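Local coordinates for kelch-like protein 7 (Homo sapiens, PDB 3II7) that serves as a substrate-specific adapter of a CUL3–RBX1 E3 ubiquitin ligase, of which this chain is the kelch-repeat domain, at residues Ser25-Trp36 with Ala277-Pro285. Sequence-based numbering, arbitrary orientation. Where two conformers were deposited one is given.
Sequences SCRYFNPKDYSW and ANSKVRAFP. With EDO (1,2-ethanediol), chain E; EDO (1,2-ethanediol), chain B; EDO (1,2-ethanediol), chain Y; EDO (1,2-ethanediol), chain Z.
W36 lies between F284 and V281 of 277-285. Its six-membered ring and that of F284 are nearly parallel, planes 28° apart, but offset so that little of one lies over the other; W36 CZ3 touches F284 CD1 at 3.9 Å. W36 NE1 gives a weak, bent hydrogen bond to R282 O (3.2 Å, 131°). One indole face packs on F29 CD1; over the other sits C1 of an ethanediol, whose O1 accepts a hydrogen bond from R27 NH1 (2.9 Å). F284, its CG swung opposite the backbone N (chi1 -159°), points its ring edge at R27 CG (3.6 Å from F284 CE1) and S25 O, while R27 NE is salt-bridged to D38. V281 splits its methyls, CG1 beside W36 NE1 and F29 CE1, CG2 against Y34 CD1 (3.8 Å). N278 ND2 stands over one Y34 face, 3.6 Å from Y34 CE1; it and Y34 OH hydrogen-bond to E267. Replacing W36 by an alanine is likely to leave F284 and V281 without the indole between them and R282 O without this donor. Residues 279-285 lead from the blade of 242-278 to strand 290-295, which pairs with 13-18 to close the six-bladed kelch beta-propeller, and pack on that closing blade.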
ATOM      1  N   SER A  25     -11.083  11.293  10.684  1.00  7.79           N
ATOM      2  CA  SER A  25     -10.889  10.593   9.412  0.50  7.13           C
ATOM      3  C   SER A  25      -9.409  10.384   9.061  1.00  7.38           C
ATOM      4  O   SER A  25      -9.098   9.652   8.116  1.00  7.97           O
ATOM      5  CB  SER A  25     -11.606  11.310   8.282  0.50  6.38           C
ATOM      6  OG  SER A  25     -10.950  12.507   7.945  0.50  7.25           O
ATOM      7  N   CYS A  26      -8.500  11.006   9.826  1.00  7.35           N
ATOM      8  CA  CYS A  26      -7.059  10.658   9.752  1.00  6.13           C
ATOM      9  C   CYS A  26      -6.573  10.401  11.167  1.00  5.06           C
ATOM     10  O   CYS A  26      -6.861  11.192  12.059  1.00  6.21           O
ATOM     11  CB  CYS A  26      -6.225  11.763   9.113  1.00  7.42           C
ATOM     12  SG  CYS A  26      -6.649  12.204   7.450  1.00  7.34           S
ATOM     13  N   ARG A  27      -5.907   9.259  11.380  1.00  6.12           N
ATOM     14  CA  ARG A  27      -5.515   8.839  12.722  1.00  4.01           C
ATOM     15  C   ARG A  27      -4.250   7.990  12.707  1.00  5.49           C
ATOM     16  O   ARG A  27      -3.955   7.304  11.706  1.00  8.21           O
ATOM     17  CB  ARG A  27      -6.645   8.032  13.391  1.00  4.59           C
ATOM     18  CG  ARG A  27      -8.029   8.676  13.404  1.00  6.37           C
ATOM     19  CD  ARG A  27      -8.980   7.948  14.349  1.00  9.16           C
ATOM     20  NE  ARG A  27      -9.046   8.580  15.664  1.00  5.93           N
ATOM     21  CZ  ARG A  27      -9.732   8.119  16.712  1.00  9.53           C
ATOM     22  NH1 ARG A  27     -10.421   6.979  16.618  1.00 10.34           N
ATOM     23  NH2 ARG A  27      -9.725   8.802  17.865  1.00 15.48           N
ATOM     24  N   TYR A  28      -3.508   8.046  13.821  1.00  4.37           N
ATOM     25  CA  TYR A  28      -2.443   7.101  14.078  1.00  4.25           C
ATOM     26  C   TYR A  28      -3.002   5.973  14.894  1.00  5.35           C
ATOM     27  O   TYR A  28      -3.728   6.208  15.885  1.00  7.11           O
ATOM     28  CB  TYR A  28      -1.345   7.717  14.939  1.00  5.17           C
ATOM     29  CG  TYR A  28      -0.443   8.719  14.304  1.00  8.20           C
ATOM     30  CD1 TYR A  28       0.372   8.380  13.241  1.00  4.87           C
ATOM     31  CD2 TYR A  28      -0.361  10.010  14.799  1.00  9.55           C
ATOM     32  CE1 TYR A  28       1.217   9.289  12.683  1.00 10.10           C
ATOM     33  CE2 TYR A  28       0.505  10.922  14.248  1.00  6.66           C
ATOM     34  CZ  TYR A  28       1.280  10.554  13.183  1.00  7.34           C
ATOM     35  OH  TYR A  28       2.164  11.443  12.601  1.00  6.97           O
ATOM     36  N   PHE A  29      -2.636   4.763  14.520  1.00  3.94           N
ATOM     37  CA  PHE A  29      -2.723   3.597  15.378  1.00  5.89           C
ATOM     38  C   PHE A  29      -1.352   3.323  16.015  1.00  3.85           C
ATOM     39  O   PHE A  29      -0.331   3.211  15.311  1.00  3.81           O
ATOM     40  CB  PHE A  29      -3.143   2.378  14.570  1.00  5.62           C
ATOM     41  CG  PHE A  29      -3.128   1.089  15.347  1.00  8.11           C
ATOM     42  CD1 PHE A  29      -4.117   0.820  16.283  1.00  7.71           C
ATOM     43  CD2 PHE A  29      -2.127   0.124  15.129  1.00  3.90           C
ATOM     44  CE1 PHE A  29      -4.124  -0.373  16.981  1.00  6.10           C
ATOM     45  CE2 PHE A  29      -2.127  -1.054  15.850  1.00  5.68           C
ATOM     46  CZ  PHE A  29      -3.135  -1.294  16.775  1.00  2.67           C
ATOM     47  N   ASN A  30      -1.331   3.140  17.330  1.00  3.29           N
ATOM     48  CA  ASN A  30      -0.082   2.829  18.033  1.00  5.19           C
ATOM     49  C   ASN A  30      -0.087   1.362  18.475  1.00  3.09           C
ATOM     50  O   ASN A  30      -0.848   0.990  19.373  1.00  5.58           O
ATOM     51  CB  ASN A  30       0.072   3.730  19.222  1.00  5.89           C
ATOM     52  CG  ASN A  30       1.429   3.546  19.942  1.00 12.93           C
ATOM     53  OD1 ASN A  30       2.155   2.583  19.709  1.00 10.32           O
ATOM     54  ND2 ASN A  30       1.768   4.498  20.791  1.00 10.66           N
ATOM     55  N   PRO A  31       0.723   0.507  17.802  1.00  4.28           N
ATOM     56  CA  PRO A  31       0.708  -0.918  18.132  1.00  5.58           C
ATOM     57  C   PRO A  31       1.118  -1.230  19.578  1.00  8.88           C
ATOM     58  O   PRO A  31       0.774  -2.279  20.083  1.00  9.32           O
ATOM     59  CB  PRO A  31       1.751  -1.516  17.191  1.00  6.91           C
ATOM     60  CG  PRO A  31       2.061  -0.505  16.212  1.00 13.47           C
ATOM     61  CD  PRO A  31       1.678   0.821  16.730  1.00  6.41           C
ATOM     62  N   LYS A  32       1.888  -0.337  20.215  1.00  5.35           N
ATOM     63  CA  LYS A  32       2.348  -0.575  21.565  1.00  5.87           C
ATOM     64  C   LYS A  32       1.215  -0.525  22.592  1.00  8.03           C
ATOM     65  O   LYS A  32       1.192  -1.323  23.526  1.00 10.85           O
ATOM     66  CB  LYS A  32       3.500   0.368  21.923  1.00 10.16           C
ATOM     67  CG  LYS A  32       4.813  -0.184  21.371  1.00 23.45           C
ATOM     68  CD  LYS A  32       6.001   0.558  21.845  1.00 37.32           C
ATOM     69  CE  LYS A  32       7.285  -0.061  21.293  1.00 45.64           C
ATOM     70  NZ  LYS A  32       7.482  -1.465  21.766  1.00 39.06           N
ATOM     71  N   ASP A  33       0.261   0.377  22.406  1.00  6.21           N
ATOM     72  CA  ASP A  33      -0.811   0.535  23.403  1.00  3.42           C
ATOM     73  C   ASP A  33      -2.230   0.386  22.834  1.00  4.13           C
ATOM     74  O   ASP A  33      -3.211   0.562  23.561  1.00  5.64           O
ATOM     75  CB  ASP A  33      -0.640   1.862  24.176  1.00  7.35           C
ATOM     76  CG  ASP A  33      -0.863   3.110  23.313  1.00 10.06           C
ATOM     77  OD1 ASP A  33      -1.166   2.994  22.127  1.00  5.29           O
ATOM     78  OD2 ASP A  33      -0.696   4.241  23.847  1.00 11.08           O
ATOM     79  N   TYR A  34      -2.310   0.052  21.550  1.00  4.80           N
ATOM     80  CA  TYR A  34      -3.564  -0.100  20.802  1.00  4.98           C
ATOM     81  C   TYR A  34      -4.436   1.152  20.721  1.00  7.47           C
ATOM     82  O   TYR A  34      -5.633   1.057  20.482  1.00 12.66           O
ATOM     83  CB  TYR A  34      -4.357  -1.281  21.326  1.00  5.97           C
ATOM     84  CG  TYR A  34      -3.680  -2.565  21.063  1.00  8.42           C
ATOM     85  CD1 TYR A  34      -3.837  -3.192  19.838  1.00  8.62           C
ATOM     86  CD2 TYR A  34      -2.899  -3.187  22.015  1.00  9.63           C
ATOM     87  CE1 TYR A  34      -3.217  -4.398  19.558  1.00  8.33           C
ATOM     88  CE2 TYR A  34      -2.271  -4.399  21.745  1.00 11.89           C
ATOM     89  CZ  TYR A  34      -2.442  -4.989  20.505  1.00 13.10           C
ATOM     90  OH  TYR A  34      -1.850  -6.174  20.199  1.00 10.39           O
ATOM     91  N   SER A  35      -3.825   2.316  20.875  1.00  5.97           N
ATOM     92  CA  SER A  35      -4.567   3.562  20.852  1.00  7.78           C
ATOM     93  C   SER A  35      -4.707   4.124  19.432  1.00 10.12           C
ATOM     94  O   SER A  35      -3.883   3.859  18.546  1.00  5.98           O
ATOM     95  CB  SER A  35      -3.892   4.591  21.745  1.00  9.11           C
ATOM     96  OG  SER A  35      -2.679   5.039  21.174  1.00 10.71           O
ATOM     97  N   TRP A  36      -5.771   4.896  19.251  1.00  7.98           N
ATOM     98  CA  TRP A  36      -6.013   5.683  18.046  1.00  8.92           C
ATOM     99  C   TRP A  36      -5.910   7.153  18.431  1.00 12.19           C
ATOM    100  O   TRP A  36      -6.534   7.596  19.445  1.00  9.90           O
ATOM    101  CB  TRP A  36      -7.408   5.412  17.503  1.00  8.23           C
ATOM    102  CG  TRP A  36      -7.634   4.051  16.891  1.00  7.66           C
ATOM    103  CD1 TRP A  36      -8.290   2.964  17.477  1.00  9.29           C
ATOM    104  CD2 TRP A  36      -7.289   3.642  15.589  1.00  8.13           C
ATOM    105  NE1 TRP A  36      -8.353   1.930  16.590  1.00 17.56           N
ATOM    106  CE2 TRP A  36      -7.746   2.307  15.425  1.00  9.44           C
ATOM    107  CE3 TRP A  36      -6.654   4.274  14.512  1.00  8.06           C
ATOM    108  CZ2 TRP A  36      -7.559   1.607  14.253  1.00  8.12           C
ATOM    109  CZ3 TRP A  36      -6.465   3.568  13.352  1.00  7.70           C
ATOM    110  CH2 TRP A  36      -6.923   2.247  13.226  1.00  8.28           C
ATOM    111  N   ALA A 277      -8.418 -11.905  15.799  1.00  6.09           N
ATOM    112  CA  ALA A 277      -9.210 -10.702  15.675  1.00  6.04           C
ATOM    113  C   ALA A 277      -9.273 -10.094  17.088  1.00  8.91           C
ATOM    114  O   ALA A 277      -9.607 -10.802  18.064  1.00 13.36           O
ATOM    115  CB  ALA A 277     -10.618 -11.006  15.134  1.00  9.12           C
ATOM    116  N   ASN A 278      -8.924  -8.816  17.212  1.00  6.43           N
ATOM    117  CA  ASN A 278      -8.860  -8.173  18.511  1.00  5.14           C
ATOM    118  C   ASN A 278     -10.198  -7.552  18.851  1.00  7.70           C
ATOM    119  O   ASN A 278     -10.535  -6.476  18.345  1.00  8.30           O
ATOM    120  CB  ASN A 278      -7.744  -7.122  18.540  1.00  5.17           C
ATOM    121  CG  ASN A 278      -7.502  -6.557  19.927  1.00  9.22           C
ATOM    122  OD1 ASN A 278      -8.428  -6.462  20.753  1.00  8.69           O
ATOM    123  ND2 ASN A 278      -6.266  -6.167  20.195  1.00 11.80           N
ATOM    124  N   SER A 279     -10.956  -8.220  19.721  1.00  8.57           N
ATOM    125  CA  SER A 279     -12.327  -7.780  20.035  1.00  8.98           C
ATOM    126  C   SER A 279     -12.411  -6.439  20.786  1.00 10.29           C
ATOM    127  O   SER A 279     -13.493  -5.866  20.893  1.00  8.95           O
ATOM    128  CB  SER A 279     -13.056  -8.875  20.823  1.00  9.57           C
ATOM    129  OG  SER A 279     -12.498  -9.016  22.118  1.00 12.54           O
ATOM    130  N   LYS A 280     -11.276  -5.952  21.300  1.00  6.90           N
ATOM    131  CA  LYS A 280     -11.234  -4.691  22.065  1.00  7.18           C
ATOM    132  C   LYS A 280     -10.839  -3.490  21.238  1.00  5.84           C
ATOM    133  O   LYS A 280     -10.878  -2.367  21.725  1.00  7.25           O
ATOM    134  CB  LYS A 280     -10.249  -4.816  23.238  1.00  9.57           C
ATOM    135  CG  LYS A 280     -10.486  -6.006  24.173  1.00 14.26           C
ATOM    136  CD  LYS A 280     -11.849  -5.968  24.792  1.00 21.70           C
ATOM    137  CE  LYS A 280     -12.018  -7.069  25.842  1.00 24.24           C
ATOM    138  NZ  LYS A 280     -13.452  -7.229  26.196  1.00 33.54           N
ATOM    139  N   VAL A 281     -10.448  -3.711  19.986  1.00  4.54           N
ATOM    140  CA  VAL A 281      -9.953  -2.635  19.144  1.00  6.18           C
ATOM    141  C   VAL A 281     -10.726  -2.612  17.807  1.00  4.35           C
ATOM    142  O   VAL A 281     -10.559  -3.486  16.954  1.00  4.29           O
ATOM    143  CB  VAL A 281      -8.460  -2.784  18.863  1.00  4.99           C
ATOM    144  CG1 VAL A 281      -7.954  -1.580  18.077  1.00  7.64           C
ATOM    145  CG2 VAL A 281      -7.657  -2.920  20.162  1.00  6.55           C
ATOM    146  N   ARG A 282     -11.527  -1.568  17.636  1.00  4.41           N
ATOM    147  CA  ARG A 282     -12.280  -1.388  16.404  1.00  6.44           C
ATOM    148  C   ARG A 282     -11.372  -1.029  15.246  1.00  5.79           C
ATOM    149  O   ARG A 282     -10.384  -0.306  15.406  1.00  7.05           O
ATOM    150  CB  ARG A 282     -13.360  -0.305  16.572  1.00 11.99           C
ATOM    151  CG  ARG A 282     -14.574  -0.768  17.371  1.00 17.42           C
ATOM    152  CD  ARG A 282     -15.852  -0.430  16.620  1.00 30.01           C
ATOM    153  NE  ARG A 282     -17.030  -0.381  17.495  1.00 38.00           N
ATOM    154  CZ  ARG A 282     -18.172   0.250  17.206  1.00 32.35           C
ATOM    155  NH1 ARG A 282     -18.326   0.911  16.056  1.00 25.88           N
ATOM    156  NH2 ARG A 282     -19.172   0.229  18.082  1.00 47.81           N
ATOM    157  N   ALA A 283     -11.743  -1.527  14.081  1.00  4.11           N
ATOM    158  CA  ALA A 283     -11.076  -1.206  12.829  1.00  4.49           C
ATOM    159  C   ALA A 283     -11.499   0.186  12.382  1.00  5.16           C
ATOM    160  O   ALA A 283     -12.565   0.729  12.814  1.00  5.79           O
ATOM    161  CB  ALA A 283     -11.395  -2.267  11.762  1.00  6.04           C
ATOM    162  N   PHE A 284     -10.674   0.776  11.519  1.00  7.02           N
ATOM    163  CA  PHE A 284     -10.885   2.108  10.996  1.00  6.40           C
ATOM    164  C   PHE A 284     -12.121   2.055  10.079  1.00  4.26           C
ATOM    165  O   PHE A 284     -12.259   1.128   9.271  1.00  8.84           O
ATOM    166  CB  PHE A 284      -9.650   2.565  10.206  1.00  7.39           C
ATOM    167  CG  PHE A 284      -9.552   4.041  10.056  1.00  4.92           C
ATOM    168  CD1 PHE A 284      -9.395   4.822  11.169  1.00 12.19           C
ATOM    169  CD2 PHE A 284      -9.577   4.645   8.814  1.00  8.71           C
ATOM    170  CE1 PHE A 284      -9.312   6.178  11.073  1.00 14.49           C
ATOM    171  CE2 PHE A 284      -9.477   6.018   8.714  1.00 10.28           C
ATOM    172  CZ  PHE A 284      -9.342   6.778   9.846  1.00  9.43           C
ATOM    173  N   PRO A 285     -13.034   3.035  10.212  1.00  6.21           N
ATOM    174  CA  PRO A 285     -14.299   2.929   9.462  1.00  8.08           C
ATOM    175  C   PRO A 285     -14.222   3.407   8.007  1.00 11.22           C
ATOM    176  O   PRO A 285     -15.142   3.148   7.228  1.00 12.71           O
ATOM    177  CB  PRO A 285     -15.234   3.814  10.257  1.00  8.30           C
ATOM    178  CG  PRO A 285     -14.325   4.847  10.887  1.00 13.09           C
ATOM    179  CD  PRO A 285     -13.112   4.075  11.266  1.00  7.97           C
TER
HETATM  180  C1  EDO E 954     -10.832   3.685  14.789  1.00 27.01           C
HETATM  181  O1  EDO E 954     -10.853   5.099  14.475  1.00 22.85           O
HETATM  182  C2  EDO E 954     -12.230   3.207  15.119  1.00 33.44           C
HETATM  183  O2  EDO E 954     -12.765   4.046  16.163  1.00 39.05           O
HETATM  184  C1  EDO B 951      -8.778  14.387   9.910  1.00 28.08           C
HETATM  185  O1  EDO B 951      -8.659  13.729  11.197  1.00 16.83           O
HETATM  186  C2  EDO B 951      -9.615  15.655  10.009  1.00 27.05           C
HETATM  187  O2  EDO B 951      -8.863  16.791  10.452  1.00 19.87           O
HETATM  188  C1  EDO Y 975     -11.624   1.541  19.717  1.00 33.37           C
HETATM  189  O1  EDO Y 975     -10.414   0.915  19.321  1.00 23.09           O
HETATM  190  C2  EDO Y 975     -11.770   2.812  18.908  1.00 32.83           C
HETATM  191  O2  EDO Y 975     -12.828   3.608  19.437  1.00 47.38           O
HETATM  192  C1  EDO Z 974     -10.490 -15.028  15.471  1.00 43.09           C
HETATM  193  O1  EDO Z 974     -11.744 -14.725  14.843  1.00 50.87           O
HETATM  194  C2  EDO Z 974     -10.571 -14.638  16.940  1.00 48.34           C
HETATM  195  O2  EDO Z 974      -9.312 -14.122  17.359  1.00 28.81           O